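Local structure of UL18 protein (3D2U) at residues A[83-88]-A[117-122]; A[123-128]-A[132-137]. The protein mimics a host MHC class I molecule and modulates the inhibitory leukocyte receptor LILRB1, helping to protect infected cells against natural killer cell cytotoxicity. The protein carries 4 engineered substitutions. All coordinates share one frame; numbering follows the deposited sequence.

Contact 1: A[83-88]-A[117-122]; sequences ELEIAL and FGWDGE
Trp119 meets Leu84, Glu85 and Leu88 in a buried, mainly apolar contact between the C-terminal end of helix 62-88 and strand 110-119. It joins the alpha 1 helix to the beta-sheet floor of the MHC class I platform. No hydrogen bond crosses it. The axes of helix segment 83-88 and strand segment 117-119 come no closer than 11.6 Å, and the indole spans most of the gap. With CG roughly anti to the backbone N (chi1 -151°), the indole extends from the strand to the helix. Leu84 covers one face of the ring. Its CD1 stands 4.0 Å from the centroid of the five-membered ring, a CH-pi contact, and its CB is 3.8 Å from Trp119 CE2. Leu88 approaches the six-membered ring obliquely, with CD1 3.8 Å from Trp119 CE3. Glu85 bends at chi2 and brings OE1 to the ring edge, 3.7 Å from Trp119 CH2. Beyond Trp119 the chain reverses in a type I' turn. There the Asp120 carboxylate accepts backbone N-H groups of Arg91, Ser92 and Gln93. Leu96 of strand 95-104 touches both Leu84 and Trp119, while Tyr150 and Ile151 of helix 148-156 pack on Leu88.

Contact 2: A[123-128]-A[132-137]; sequences TLMELK and TLWTGP
Leu127 and Met125 pack against Trp134 on the tight side of this contact, where the segment after the edge strand 122-127 folds back along it. Leu127 CB sits over one face of the indole, 3.8 Å from the centroid of the six-membered ring and almost on its normal. Glu126 O lies oblique to the ring, 3.1 Å from Trp134 CE3. Met125 also comes in obliquely. Its chi1 of 52° puts CG between the backbone N and carbonyl carbon, and SD makes a Met-aromatic contact 4.6 Å from the same centroid. A single antiparallel bridge fixes the backbones: Glu126 N hydrogen-bonds to Thr135 O at 3.2 Å, and Thr135 N to Glu126 O at 3.0 Å. The other side is looser and more polar. There one water accepts from Thr135 OG1 at 2.6 Å and donates to Glu126 OE2 and Gly136 O. Glu126 OE1 is hydrogen-bonded to Tyr114 OH. Toward Pro137 no further backbone bond forms, since the proline N has no hydrogen for Leu124 O. Leu124 and Met125 form a classic bulge opposite Phe117 of strand 110-119. Ile151 and Ile155 of helix 148-156 cover Leu124, Met125, Trp134 and Pro137, and Trp134 NE1 hydrogen-bonds to Thr163 OG1 of helix 161-171.

Both contacts belong to the MHC class I platform and reach the same sheet. Contact 1 is buried and joins a helix to a sheet strand without any hydrogen bond, chiefly through side chains. Contact 2 is only partly buried and adds backbone bonds and a bridging water at the sheet edge. Each relies on one tryptophan, with leucine over a ring face. The two meet at Phe117, whose backbone probably bonds to Leu124 and Met125. Its CE1 also packs 3.7 Å from Trp134 CH2. Apolar side chains of the bound peptide pack on Leu84 and Phe117, and on Met125 and Trp134, so both contacts border the peptide groove.

Contact 1: A[83-88]-A[117-122]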
ATOM      1  N   GLU A  83     -30.747  -1.673   5.542  1.00 31.72           N
ATOM      2  CA  GLU A  83     -31.136  -3.053   5.350  1.00 42.00           C
ATOM      3  C   GLU A  83     -29.991  -4.059   5.472  1.00 50.42           C
ATOM      4  O   GLU A  83     -30.184  -5.136   6.038  1.00 42.26           O
ATOM      5  CB  GLU A  83     -31.897  -3.162   4.030  1.00 37.46           C
ATOM      6  N   LEU A  84     -28.796  -3.721   4.992  1.00 36.35           N
ATOM      7  CA  LEU A  84     -27.678  -4.655   5.123  1.00 52.34           C
ATOM      8  C   LEU A  84     -27.150  -4.661   6.551  1.00 44.76           C
ATOM      9  O   LEU A  84     -26.733  -5.696   7.060  1.00 38.89           O
ATOM     10  CB  LEU A  84     -26.556  -4.294   4.153  1.00 28.09           C
ATOM     11  CG  LEU A  84     -26.985  -4.502   2.701  1.00 49.16           C
ATOM     12  CD1 LEU A  84     -25.902  -4.025   1.756  1.00 37.36           C
ATOM     13  CD2 LEU A  84     -27.294  -5.977   2.476  1.00 40.51           C
ATOM     14  N   GLU A  85     -27.170  -3.503   7.203  1.00 29.64           N
ATOM     15  CA  GLU A  85     -26.699  -3.431   8.579  1.00 39.73           C
ATOM     16  C   GLU A  85     -27.595  -4.308   9.459  1.00 34.32           C
ATOM     17  O   GLU A  85     -27.103  -5.047  10.307  1.00 39.33           O
ATOM     18  CB  GLU A  85     -26.709  -1.971   9.058  1.00 32.84           C
ATOM     19  CG  GLU A  85     -26.516  -1.752  10.566  1.00 51.46           C
ATOM     20  CD  GLU A  85     -25.420  -2.606  11.189  1.00 52.76           C
ATOM     21  OE1 GLU A  85     -24.392  -2.866  10.531  1.00 60.47           O
ATOM     22  OE2 GLU A  85     -25.584  -3.007  12.357  1.00 46.25           O
ATOM     23  N   ILE A  86     -28.905  -4.240   9.230  1.00 37.77           N
ATOM     24  CA  ILE A  86     -29.867  -5.023   9.993  1.00 37.01           C
ATOM     25  C   ILE A  86     -29.708  -6.515   9.722  1.00 35.63           C
ATOM     26  O   ILE A  86     -29.619  -7.314  10.640  1.00 39.65           O
ATOM     27  CB  ILE A  86     -31.333  -4.595   9.660  1.00 42.80           C
ATOM     28  CG1 ILE A  86     -31.619  -3.207  10.256  1.00 28.05           C
ATOM     29  CG2 ILE A  86     -32.324  -5.626  10.204  1.00 36.77           C
ATOM     30  CD1 ILE A  86     -32.968  -2.636   9.865  1.00 31.56           C
ATOM     31  N   ALA A  87     -29.661  -6.887   8.453  1.00 24.26           N
ATOM     32  CA  ALA A  87     -29.545  -8.288   8.076  1.00 39.49           C
ATOM     33  C   ALA A  87     -28.161  -8.905   8.261  1.00 34.73           C
ATOM     34  O   ALA A  87     -28.040 -10.035   8.746  1.00 33.81           O
ATOM     35  CB  ALA A  87     -29.987  -8.464   6.629  1.00 34.29           C
ATOM     36  N   LEU A  88     -27.114  -8.174   7.888  1.00 35.69           N
ATOM     37  CA  LEU A  88     -25.763  -8.720   7.974  1.00 37.30           C
ATOM     38  C   LEU A  88     -24.900  -8.286   9.152  1.00 35.49           C
ATOM     39  O   LEU A  88     -24.023  -9.040   9.578  1.00 36.63           O
ATOM     40  CB  LEU A  88     -24.986  -8.405   6.691  1.00 36.69           C
ATOM     41  CG  LEU A  88     -25.560  -8.691   5.302  1.00 38.45           C
ATOM     42  CD1 LEU A  88     -24.499  -8.344   4.257  1.00 28.67           C
ATOM     43  CD2 LEU A  88     -25.966 -10.139   5.171  1.00 34.03           C
ATOM     44  N   PHE A 117     -20.449  -5.328  -6.105  1.00 29.24           N
ATOM     45  CA  PHE A 117     -20.775  -4.866  -4.764  1.00 47.76           C
ATOM     46  C   PHE A 117     -19.957  -5.613  -3.733  1.00 32.78           C
ATOM     47  O   PHE A 117     -19.662  -6.795  -3.889  1.00 38.48           O
ATOM     48  CB  PHE A 117     -22.251  -5.100  -4.425  1.00 32.51           C
ATOM     49  CG  PHE A 117     -23.203  -4.333  -5.278  1.00 44.47           C
ATOM     50  CD1 PHE A 117     -23.380  -4.668  -6.610  1.00 29.36           C
ATOM     51  CD2 PHE A 117     -23.918  -3.267  -4.751  1.00 41.70           C
ATOM     52  CE1 PHE A 117     -24.253  -3.950  -7.411  1.00 33.39           C
ATOM     53  CE2 PHE A 117     -24.794  -2.543  -5.539  1.00 30.65           C
ATOM     54  CZ  PHE A 117     -24.966  -2.880  -6.873  1.00 36.81           C
ATOM     55  N   GLY A 118     -19.625  -4.906  -2.667  1.00 46.29           N
ATOM     56  CA  GLY A 118     -18.882  -5.494  -1.580  1.00 28.07           C
ATOM     57  C   GLY A 118     -19.366  -4.853  -0.297  1.00 29.12           C
ATOM     58  O   GLY A 118     -19.592  -3.644  -0.253  1.00 36.81           O
ATOM     59  N   TRP A 119     -19.577  -5.655   0.739  1.00 28.27           N
ATOM     60  CA  TRP A 119     -19.983  -5.094   2.011  1.00 39.09           C
ATOM     61  C   TRP A 119     -18.912  -5.440   3.029  1.00 40.38           C
ATOM     62  O   TRP A 119     -18.408  -6.567   3.058  1.00 29.01           O
ATOM     63  CB  TRP A 119     -21.355  -5.612   2.456  1.00 42.06           C
ATOM     64  CG  TRP A 119     -22.065  -4.592   3.295  1.00 48.24           C
ATOM     65  CD1 TRP A 119     -22.491  -3.354   2.895  1.00 54.10           C
ATOM     66  CD2 TRP A 119     -22.343  -4.676   4.685  1.00 30.94           C
ATOM     67  NE1 TRP A 119     -23.009  -2.661   3.960  1.00 31.90           N
ATOM     68  CE2 TRP A 119     -22.935  -3.453   5.075  1.00 41.32           C
ATOM     69  CE3 TRP A 119     -22.147  -5.664   5.648  1.00 29.54           C
ATOM     70  CZ2 TRP A 119     -23.334  -3.193   6.378  1.00 20.69           C
ATOM     71  CZ3 TRP A 119     -22.538  -5.404   6.935  1.00 56.59           C
ATOM     72  CH2 TRP A 119     -23.128  -4.178   7.297  1.00 55.56           C
ATOM     73  N   ASP A 120     -18.572  -4.463   3.862  1.00 34.08           N
ATOM     74  CA  ASP A 120     -17.535  -4.639   4.869  1.00 34.97           C
ATOM     75  C   ASP A 120     -16.295  -5.281   4.244  1.00 38.11           C
ATOM     76  O   ASP A 120     -15.685  -6.171   4.825  1.00 34.47           O
ATOM     77  CB  ASP A 120     -18.048  -5.499   6.017  1.00 27.24           C
ATOM     78  CG  ASP A 120     -17.082  -5.561   7.169  1.00 35.60           C
ATOM     79  OD1 ASP A 120     -16.220  -4.665   7.274  1.00 37.51           O
ATOM     80  OD2 ASP A 120     -17.187  -6.505   7.977  1.00 32.45           O
ATOM     81  N   GLY A 121     -15.935  -4.819   3.051  1.00 39.17           N
ATOM     82  CA  GLY A 121     -14.759  -5.335   2.367  1.00 42.34           C
ATOM     83  C   GLY A 121     -14.898  -6.741   1.803  1.00 53.99           C
ATOM     84  O   GLY A 121     -13.918  -7.319   1.329  1.00 41.42           O
ATOM     85  N   GLU A 122     -16.111  -7.289   1.846  1.00 35.60           N
ATOM     86  CA  GLU A 122     -16.389  -8.639   1.355  1.00 39.09           C
ATOM     87  C   GLU A 122     -17.201  -8.581   0.081  1.00 34.25           C
ATOM     88  O   GLU A 122     -18.227  -7.911   0.032  1.00 36.40           O
ATOM     89  CB  GLU A 122     -17.206  -9.417   2.390  1.00 26.24           C
ATOM     90  CG  GLU A 122     -16.569  -9.521   3.760  1.00 39.64           C
ATOM     91  CD  GLU A 122     -15.281 -10.318   3.744  1.00 45.33           C
ATOM     92  OE1 GLU A 122     -15.228 -11.356   3.051  1.00 39.20           O
ATOM     93  OE2 GLU A 122     -14.325  -9.924   4.442  1.00 40.53           O
TER

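Contact 2: A[123-128]-A[132-137]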
ATOM      1  N   THR A 123     -16.779  -9.292  -0.952  1.00 33.27           N
ATOM      2  CA  THR A 123     -17.575  -9.280  -2.172  1.00 40.62           C
ATOM      3  C   THR A 123     -18.946  -9.881  -1.880  1.00 49.94           C
ATOM      4  O   THR A 123     -19.064 -10.972  -1.317  1.00 31.27           O
ATOM      5  CB  THR A 123     -16.903 -10.059  -3.309  1.00 41.81           C
ATOM      6  OG1 THR A 123     -15.608  -9.499  -3.557  1.00 41.51           O
ATOM      7  CG2 THR A 123     -17.744  -9.964  -4.580  1.00 35.51           C
ATOM      8  N   LEU A 124     -19.973  -9.140  -2.274  1.00 39.27           N
ATOM      9  CA  LEU A 124     -21.364  -9.505  -2.060  1.00 48.43           C
ATOM     10  C   LEU A 124     -22.002 -10.110  -3.326  1.00 51.16           C
ATOM     11  O   LEU A 124     -22.643 -11.170  -3.268  1.00 38.39           O
ATOM     12  CB  LEU A 124     -22.105  -8.244  -1.621  1.00 47.07           C
ATOM     13  CG  LEU A 124     -23.603  -8.197  -1.338  1.00 34.19           C
ATOM     14  CD1 LEU A 124     -23.942  -9.166  -0.219  1.00 53.81           C
ATOM     15  CD2 LEU A 124     -23.983  -6.768  -0.935  1.00 34.44           C
ATOM     16  N   MET A 125     -21.827  -9.425  -4.457  1.00 29.45           N
ATOM     17  CA  MET A 125     -22.334  -9.877  -5.758  1.00 46.70           C
ATOM     18  C   MET A 125     -21.665  -9.136  -6.923  1.00 50.73           C
ATOM     19  O   MET A 125     -21.245  -7.984  -6.791  1.00 41.60           O
ATOM     20  CB  MET A 125     -23.855  -9.715  -5.838  1.00 36.62           C
ATOM     21  CG  MET A 125     -24.352  -8.343  -5.471  1.00 44.46           C
ATOM     22  SD  MET A 125     -26.111  -8.209  -5.714  1.00 64.93           S
ATOM     23  CE  MET A 125     -26.635  -7.627  -4.121  1.00 57.98           C
ATOM     24  N   GLU A 126     -21.573  -9.817  -8.060  1.00 54.02           N
ATOM     25  CA  GLU A 126     -20.933  -9.276  -9.251  1.00 29.32           C
ATOM     26  C   GLU A 126     -21.697  -9.609 -10.526  1.00 52.80           C
ATOM     27  O   GLU A 126     -22.549 -10.500 -10.540  1.00 49.11           O
ATOM     28  CB  GLU A 126     -19.503  -9.822  -9.355  1.00 47.71           C
ATOM     29  CG  GLU A 126     -18.675  -9.622  -8.090  1.00 37.82           C
ATOM     30  CD  GLU A 126     -17.245 -10.109  -8.231  1.00 57.45           C
ATOM     31  OE1 GLU A 126     -16.353  -9.270  -8.478  1.00 46.41           O
ATOM     32  OE2 GLU A 126     -17.013 -11.332  -8.095  1.00 47.97           O
ATOM     33  N   LEU A 127     -21.382  -8.873 -11.589  1.00 41.60           N
ATOM     34  CA  LEU A 127     -21.994  -9.054 -12.901  1.00 36.00           C
ATOM     35  C   LEU A 127     -20.884  -8.838 -13.926  1.00 44.53           C
ATOM     36  O   LEU A 127     -20.346  -7.737 -14.044  1.00 52.10           O
ATOM     37  CB  LEU A 127     -23.121  -8.037 -13.117  1.00 42.63           C
ATOM     38  CG  LEU A 127     -23.862  -8.149 -14.453  1.00 48.78           C
ATOM     39  CD1 LEU A 127     -24.547  -9.504 -14.533  1.00 42.08           C
ATOM     40  CD2 LEU A 127     -24.886  -7.034 -14.592  1.00 46.83           C
ATOM     41  N   LYS A 128     -20.537  -9.900 -14.650  1.00 58.03           N
ATOM     42  CA  LYS A 128     -19.481  -9.841 -15.634  1.00 55.60           C
ATOM     43  C   LYS A 128     -19.922 -10.337 -16.986  1.00 56.61           C
ATOM     44  O   LYS A 128     -21.100 -10.523 -17.252  1.00 54.47           O
ATOM     45  CB  LYS A 128     -18.288 -10.686 -15.221  1.00 42.42           C
ATOM     46  CG  LYS A 128     -17.723 -10.377 -13.849  1.00 57.32           C
ATOM     47  CD  LYS A 128     -16.782 -11.472 -13.411  1.00 55.50           C
ATOM     48  CE  LYS A 128     -16.244 -11.180 -12.023  1.00 52.15           C
ATOM     49  NZ  LYS A 128     -14.996 -10.371 -12.069  1.00 52.04           N
ATOM     50  N   THR A 132     -25.463 -10.914 -17.773  1.00 59.15           N
ATOM     51  CA  THR A 132     -26.809 -11.453 -17.619  1.00 49.78           C
ATOM     52  C   THR A 132     -26.956 -12.252 -16.300  1.00 53.81           C
ATOM     53  O   THR A 132     -28.031 -12.251 -15.703  1.00 58.57           O
ATOM     54  CB  THR A 132     -27.190 -12.369 -18.828  1.00 55.58           C
ATOM     55  OG1 THR A 132     -26.478 -13.610 -18.744  1.00 55.59           O
ATOM     56  CG2 THR A 132     -26.821 -11.690 -20.147  1.00 45.92           C
ATOM     57  N   LEU A 133     -25.869 -12.886 -15.837  1.00 50.87           N
ATOM     58  CA  LEU A 133     -25.878 -13.721 -14.620  1.00 52.12           C
ATOM     59  C   LEU A 133     -25.079 -13.214 -13.393  1.00 58.02           C
ATOM     60  O   LEU A 133     -23.846 -13.233 -13.406  1.00 51.54           O
ATOM     61  CB  LEU A 133     -25.399 -15.154 -14.993  1.00 59.46           C
ATOM     62  CG  LEU A 133     -24.052 -15.818 -14.614  1.00 55.09           C
ATOM     63  CD1 LEU A 133     -24.319 -17.030 -13.722  1.00 47.94           C
ATOM     64  CD2 LEU A 133     -23.289 -16.301 -15.859  1.00 58.18           C
ATOM     65  N   TRP A 134     -25.767 -12.788 -12.327  1.00 54.32           N
ATOM     66  CA  TRP A 134     -25.061 -12.318 -11.116  1.00 50.52           C
ATOM     67  C   TRP A 134     -24.472 -13.476 -10.314  1.00 38.20           C
ATOM     68  O   TRP A 134     -25.096 -14.519 -10.170  1.00 68.33           O
ATOM     69  CB  TRP A 134     -25.982 -11.538 -10.158  1.00 50.04           C
ATOM     70  CG  TRP A 134     -26.434 -10.184 -10.622  1.00 43.98           C
ATOM     71  CD1 TRP A 134     -27.515  -9.914 -11.403  1.00 52.73           C
ATOM     72  CD2 TRP A 134     -25.828  -8.912 -10.322  1.00 45.75           C
ATOM     73  NE1 TRP A 134     -27.629  -8.562 -11.609  1.00 51.89           N
ATOM     74  CE2 TRP A 134     -26.609  -7.924 -10.963  1.00 44.52           C
ATOM     75  CE3 TRP A 134     -24.706  -8.517  -9.580  1.00 47.06           C
ATOM     76  CZ2 TRP A 134     -26.300  -6.557 -10.887  1.00 47.03           C
ATOM     77  CZ3 TRP A 134     -24.401  -7.152  -9.506  1.00 50.48           C
ATOM     78  CH2 TRP A 134     -25.198  -6.191 -10.158  1.00 42.72           C
ATOM     79  N   THR A 135     -23.266 -13.286  -9.799  1.00 38.37           N
ATOM     80  CA  THR A 135     -22.633 -14.292  -8.969  1.00 42.88           C
ATOM     81  C   THR A 135     -22.648 -13.727  -7.550  1.00 56.42           C
ATOM     82  O   THR A 135     -22.995 -12.554  -7.360  1.00 40.21           O
ATOM     83  CB  THR A 135     -21.198 -14.590  -9.429  1.00 49.88           C
ATOM     84  OG1 THR A 135     -20.464 -13.370  -9.565  1.00 50.89           O
ATOM     85  CG2 THR A 135     -21.219 -15.324 -10.769  1.00 45.50           C
ATOM     86  N   GLY A 136     -22.293 -14.548  -6.563  1.00 43.71           N
ATOM     87  CA  GLY A 136     -22.334 -14.102  -5.177  1.00 28.96           C
ATOM     88  C   GLY A 136     -21.025 -14.104  -4.416  1.00 29.96           C
ATOM     89  O   GLY A 136     -19.956 -14.105  -5.024  1.00 49.33           O
ATOM     90  N   PRO A 137     -21.072 -14.109  -3.072  1.00 36.54           N
ATOM     91  CA  PRO A 137     -19.815 -14.108  -2.315  1.00 43.25           C
ATOM     92  C   PRO A 137     -18.988 -15.353  -2.540  1.00 52.62           C
ATOM     93  O   PRO A 137     -19.453 -16.342  -3.115  1.00 53.19           O
ATOM     94  CB  PRO A 137     -20.276 -14.033  -0.856  1.00 26.04           C
ATOM     95  CG  PRO A 137     -21.625 -13.394  -0.939  1.00 41.85           C
ATOM     96  CD  PRO A 137     -22.227 -14.049  -2.161  1.00 37.09           C
TER
HETATM   97  O   HOH W   1     -19.561 -12.601  -7.299  1.00 49.15           O